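Local coordinates for pentalenene synthase (Streptomyces chartreusis NRRL 3882, PDB 6Q4S) that converts (2E,6E)-farnesyl diphosphate, with magnesium as cofactor, into the sesquiterpene alcohol alpha-eudesmol, very likely its 7-epi form, by a 1,10-cyclisation, at the interface of chains A and B. Coordinates in Å, arbitrary orientation; residue numbers count along the deposited sequence, not the author numbering. Chains: chain A/B, Pentalenene synthase.

Contact 1: the interface of chains A and B. Residues chain A 96, 99-100, 103, 107, 114-115; chain B 95, 99.
B:Arg99 reaches out of helix 90-103 and grips one carboxylate oxygen of A:Glu100 end-on with both terminal guanidinium nitrogens, in a charged, water-bridged patch of the two-fold interface that probably helps hold the two synthase subunits together. NH1 of B:Arg99 donates to OE2 of A:Glu100 at 2.8 Å and NH2 to the same OE2 at 2.9 Å, making a salt bridge. The oxygen lies in the guanidinium plane, but the donors come from above the carboxylate plane, the two flat groups being turned 63° apart. An arginine chain extended from CG to NE carries the charged end this far. Over one guanidinium face sits CG2 of A:Val103, 3.9 Å from CZ of B:Arg99. CB of B:Ala95 lies over one face of the A:Arg114 guanidinium, toward its rim. A water links NH1 of B:Arg99 to the backbone O of A:Glu96.

The second shell fixes the carboxylate. A:Glu100 bends at chi2 (69°), turning its acid group toward the A:Arg107 guanidinium, whose NH1 and NH2 both donate to OE1. Two arginines from opposite chains share one glutamate, an arrangement likely to favour its charged form. From the loop holding A:Arg114, the backbone N of A:Val115 gives OE2 of A:Glu100 a nearly straight bond of 3.0 Å.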
# COMPACT_ATOMS: atom_id res chain seq x y z
N GLU A 96 7.95 3.69 -14.91
CA GLU A 96 8.94 4.20 -14.01
C GLU A 96 8.44 5.38 -13.13
O GLU A 96 8.68 5.41 -11.90
CB GLU A 96 10.23 4.57 -14.78
CG GLU A 96 11.34 5.14 -13.94
CD GLU A 96 12.69 5.42 -14.66
OE1 GLU A 96 12.75 5.62 -15.92
OE2 GLU A 96 13.70 5.48 -13.89
N ARG A 99 5.53 4.27 -10.70
CA ARG A 99 6.05 3.58 -9.49
C ARG A 99 6.64 4.53 -8.48
O ARG A 99 6.58 4.24 -7.30
CB ARG A 99 7.08 2.51 -9.89
CG ARG A 99 6.34 1.39 -10.59
CD ARG A 99 7.18 0.23 -11.09
NE ARG A 99 6.31 -0.79 -11.71
CZ ARG A 99 6.69 -2.05 -11.95
NH1 ARG A 99 7.93 -2.45 -11.64
NH2 ARG A 99 5.85 -2.90 -12.48
N GLU A 100 7.22 5.66 -8.91
CA GLU A 100 7.67 6.71 -7.98
C GLU A 100 6.46 7.31 -7.32
O GLU A 100 6.43 7.48 -6.10
CB GLU A 100 8.53 7.81 -8.70
CG GLU A 100 9.07 8.86 -7.77
CD GLU A 100 10.13 8.31 -6.84
OE1 GLU A 100 10.09 8.53 -5.61
OE2 GLU A 100 11.07 7.65 -7.35
N VAL A 103 5.35 4.86 -4.57
CA VAL A 103 6.10 4.72 -3.31
C VAL A 103 6.08 5.97 -2.46
O VAL A 103 6.40 5.91 -1.32
CB VAL A 103 7.53 4.25 -3.54
CG1 VAL A 103 7.55 2.92 -4.27
CG2 VAL A 103 8.36 5.20 -4.34
N ARG A 107 6.67 6.38 2.16
CA ARG A 107 7.93 6.90 2.71
C ARG A 107 7.57 8.19 3.53
O ARG A 107 6.49 8.75 3.33
CB ARG A 107 8.89 7.10 1.52
CG ARG A 107 9.29 8.48 1.19
CD ARG A 107 9.38 8.90 -0.24
NE ARG A 107 10.20 8.16 -1.13
CZ ARG A 107 10.09 8.30 -2.44
NH1 ARG A 107 9.27 9.21 -3.01
NH2 ARG A 107 10.83 7.54 -3.21
N ARG A 114 13.02 9.64 -5.80
CA ARG A 114 14.25 9.14 -6.41
C ARG A 114 14.32 9.50 -7.89
O ARG A 114 15.33 9.89 -8.37
CB ARG A 114 14.30 7.60 -6.19
CG ARG A 114 15.66 6.96 -6.39
CD ARG A 114 15.70 5.45 -6.00
NE ARG A 114 17.08 4.92 -6.03
CZ ARG A 114 17.81 4.71 -7.13
NH1 ARG A 114 17.30 4.88 -8.34
NH2 ARG A 114 19.09 4.29 -7.02
N VAL A 115 13.25 9.25 -8.61
CA VAL A 115 12.97 9.76 -9.96
C VAL A 115 12.39 11.21 -9.79
O VAL A 115 11.27 11.36 -9.33
CB VAL A 115 11.94 8.83 -10.63
CG1 VAL A 115 11.52 9.28 -12.02
CG2 VAL A 115 12.51 7.42 -10.72
N ALA B 95 16.58 -0.74 -6.96
CA ALA B 95 15.37 0.05 -6.82
C ALA B 95 14.35 -0.40 -7.75
O ALA B 95 13.17 -0.41 -7.40
CB ALA B 95 15.64 1.54 -7.07
N ARG B 99 10.81 -2.12 -6.48
CA ARG B 99 9.49 -1.54 -6.87
C ARG B 99 8.57 -2.52 -7.53
O ARG B 99 7.37 -2.40 -7.38
CB ARG B 99 9.70 -0.30 -7.76
CG ARG B 99 10.29 0.81 -6.91
CD ARG B 99 10.59 2.11 -7.61
NE ARG B 99 11.13 3.09 -6.65
CZ ARG B 99 11.19 4.41 -6.87
NH1 ARG B 99 10.76 4.91 -8.03
NH2 ARG B 99 11.66 5.21 -5.94
O HOH W 1 10.42 3.88 -10.42

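Contact 2: the interface of chains A and B. Residues chain A 285, 287, 290; chain B 285.
NH2 of B:Arg285, a terminal guanidinium nitrogen, is held between two acidic side chains of the other subunit in an intersubunit salt-bridge cluster. It lies 2.7 Å from OD2 of A:Asp287, a charge contact in which the modelled N-H does not point at the oxygen, and 3.3 Å from OE1 of A:Glu290, to which it also gives a weak hydrogen bond. The two carboxylates approach differently. A:Asp287 crosses the arginine at about a right angle, whereas A:Glu290 comes from the opposite direction, with its CD at the guanidinium edge and in its plane. Both acid groups stand nearly perpendicular to the guanidinium, by 86° for A:Asp287. The arginine chain bends at chi3 (-125°), and this turn brings its guanidinium round to the paired acids.

The acids are themselves locked together where helix 288-313 begins, in a capping box. OD1 of A:Asp287 accepts a practically straight bond from the backbone N of A:Glu290 at 2.9 Å. In return, OE1 of A:Glu290 takes the backbone N-H of A:Asp287, on its anti side. This reciprocal pairing leaves OD2 of A:Asp287 turned toward the partner subunit, and the positive charge of B:Arg285 probably eases the closeness of two carboxylates. Alongside, NH1 of B:Arg285 comes within 4.0 Å of the backbone O of A:Arg285.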
# COMPACT_ATOMS: atom_id res chain seq x y z
N ARG A 285 -22.41 -2.92 16.05
CA ARG A 285 -22.63 -2.30 17.38
C ARG A 285 -22.02 -0.90 17.49
O ARG A 285 -21.43 -0.53 18.51
CB ARG A 285 -22.11 -3.17 18.53
CG ARG A 285 -22.50 -4.62 18.47
CD ARG A 285 -21.93 -5.34 19.68
NE ARG A 285 -21.10 -6.50 19.32
CZ ARG A 285 -19.82 -6.47 18.92
NH1 ARG A 285 -19.15 -5.33 18.77
NH2 ARG A 285 -19.20 -7.62 18.64
N ASP A 287 -21.69 2.97 18.16
CA ASP A 287 -22.34 4.08 18.84
C ASP A 287 -22.74 5.17 17.85
O ASP A 287 -22.45 5.06 16.66
CB ASP A 287 -21.47 4.62 20.00
CG ASP A 287 -20.23 5.38 19.55
OD1 ASP A 287 -20.23 6.19 18.58
OD2 ASP A 287 -19.22 5.18 20.24
N GLU A 290 -19.83 7.18 15.85
CA GLU A 290 -19.37 6.24 14.83
C GLU A 290 -20.38 6.17 13.65
O GLU A 290 -19.98 6.33 12.48
CB GLU A 290 -19.12 4.85 15.44
CG GLU A 290 -17.90 4.87 16.36
CD GLU A 290 -17.72 3.64 17.25
OE1 GLU A 290 -18.69 2.85 17.53
OE2 GLU A 290 -16.57 3.46 17.68
N ARG B 285 -14.94 -2.00 23.26
CA ARG B 285 -16.17 -2.81 23.45
C ARG B 285 -16.15 -4.12 22.67
O ARG B 285 -17.14 -4.55 22.08
CB ARG B 285 -17.45 -2.04 23.10
CG ARG B 285 -17.54 -0.66 23.68
CD ARG B 285 -18.87 -0.03 23.25
NE ARG B 285 -18.70 1.26 22.57
CZ ARG B 285 -18.38 1.44 21.28
NH1 ARG B 285 -18.13 0.42 20.46
NH2 ARG B 285 -18.28 2.68 20.81

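Contact 3: the interface of chains A and B. Residues chain A 99, 102, 147, 151; chain B 103, 106-107.
B:Val103 packs against A:Val151, A:Ile102 and A:Arg99 in a helix-to-helix interface of the terpene synthase fold, where the end of helix 90-103, the 3-10 helix 104-106 and the residue after it meet helices 90-103 and 136-161 of the other chain. The aliphatic contacts centre on the two valines, which meet obliquely, CG2 of A:Val151 lying 3.7 Å from CB of B:Val103. At about a right angle to B:Val103, A:Ile102 brings its CD1 to 3.9 Å from CG1 of that valine. The isoleucine also slides past B:Leu106 in the opposite direction, its CG2 branch 4.0 Å from CD1 of B:Leu106. The same leucine methyl lies 4.1 Å from CA of A:Gly147, whose lack of a side chain probably lets it come this near. On the other branch of A:Val151, CG1 touches CB of B:Arg107.

Over the A:Arg99 guanidinium, CG2 of B:Val103 is the two-fold twin of the A:Val103 methyl on B:Arg99. An alanine in place of A:Arg99 would probably leave that methyl without its cover and open a gap beside it. Between arginines, the guanidinium planes stand 54° apart, and NH2 of A:Arg99 lies 3.7 Å from NH2 of B:Arg107.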
# COMPACT_ATOMS: atom_id res chain seq x y z
N ARG A 99 5.53 4.27 -10.70
CA ARG A 99 6.05 3.58 -9.49
C ARG A 99 6.64 4.53 -8.48
O ARG A 99 6.58 4.24 -7.30
CB ARG A 99 7.08 2.51 -9.89
CG ARG A 99 6.34 1.39 -10.59
CD ARG A 99 7.18 0.23 -11.09
NE ARG A 99 6.31 -0.79 -11.71
CZ ARG A 99 6.69 -2.05 -11.95
NH1 ARG A 99 7.93 -2.45 -11.64
NH2 ARG A 99 5.85 -2.90 -12.48
N ILE A 102 3.74 5.72 -6.73
CA ILE A 102 3.24 4.69 -5.85
C ILE A 102 4.04 4.69 -4.53
O ILE A 102 3.46 4.53 -3.46
CB ILE A 102 3.29 3.27 -6.51
CG1 ILE A 102 2.25 3.22 -7.61
CG2 ILE A 102 3.01 2.16 -5.47
CD1 ILE A 102 2.34 2.01 -8.53
N GLY A 147 -2.11 3.11 -5.19
CA GLY A 147 -1.22 2.12 -5.82
C GLY A 147 -1.89 1.17 -6.78
O GLY A 147 -1.40 0.96 -7.90
N VAL A 151 -1.02 0.99 -10.85
CA VAL A 151 -0.64 -0.25 -11.48
C VAL A 151 -1.55 -0.54 -12.70
O VAL A 151 -1.07 -0.83 -13.80
CB VAL A 151 -0.67 -1.43 -10.50
CG1 VAL A 151 -0.49 -2.77 -11.27
CG2 VAL A 151 0.45 -1.28 -9.43
N VAL B 103 4.81 -3.52 -6.13
CA VAL B 103 3.50 -3.45 -6.80
C VAL B 103 2.82 -4.80 -6.91
O VAL B 103 1.66 -4.85 -7.17
CB VAL B 103 3.59 -2.79 -8.17
CG1 VAL B 103 4.15 -1.38 -8.04
CG2 VAL B 103 4.46 -3.52 -9.14
N LEU B 106 -0.15 -5.15 -5.19
CA LEU B 106 -1.15 -4.15 -5.60
C LEU B 106 -1.80 -4.47 -6.94
O LEU B 106 -2.33 -3.60 -7.62
CB LEU B 106 -0.45 -2.77 -5.65
CG LEU B 106 0.03 -2.33 -4.25
CD1 LEU B 106 0.90 -1.08 -4.39
CD2 LEU B 106 -1.13 -2.13 -3.27
N ARG B 107 -1.74 -5.73 -7.35
CA ARG B 107 -2.30 -6.16 -8.64
C ARG B 107 -2.93 -7.58 -8.41
O ARG B 107 -2.59 -8.23 -7.42
CB ARG B 107 -1.15 -6.08 -9.66
CG ARG B 107 -0.68 -7.35 -10.26
CD ARG B 107 0.79 -7.56 -10.46
NE ARG B 107 1.53 -6.62 -11.22
CZ ARG B 107 2.86 -6.60 -11.19
NH1 ARG B 107 3.58 -7.52 -10.51
NH2 ARG B 107 3.48 -5.66 -11.85

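Contact 1 and contact 3 are neighbours, their C-alpha centres about 10 Å apart, and share A:Arg99 of helix 90-103. Because the interface is two-fold symmetric, in each chain this arginine both grips the partner's glutamate and lies against its valine, so the two contacts are aspects of one repeated arrangement. Contact 2 stands apart, its C-alpha centre about 40 Å from that of contact 1 and about 34 Å from that of contact 3, with residues around the start of helix 288-313. Widely separated patches of this kind would probably restrain rocking between subunits, although the structure alone does not show that the dimer forms in solution.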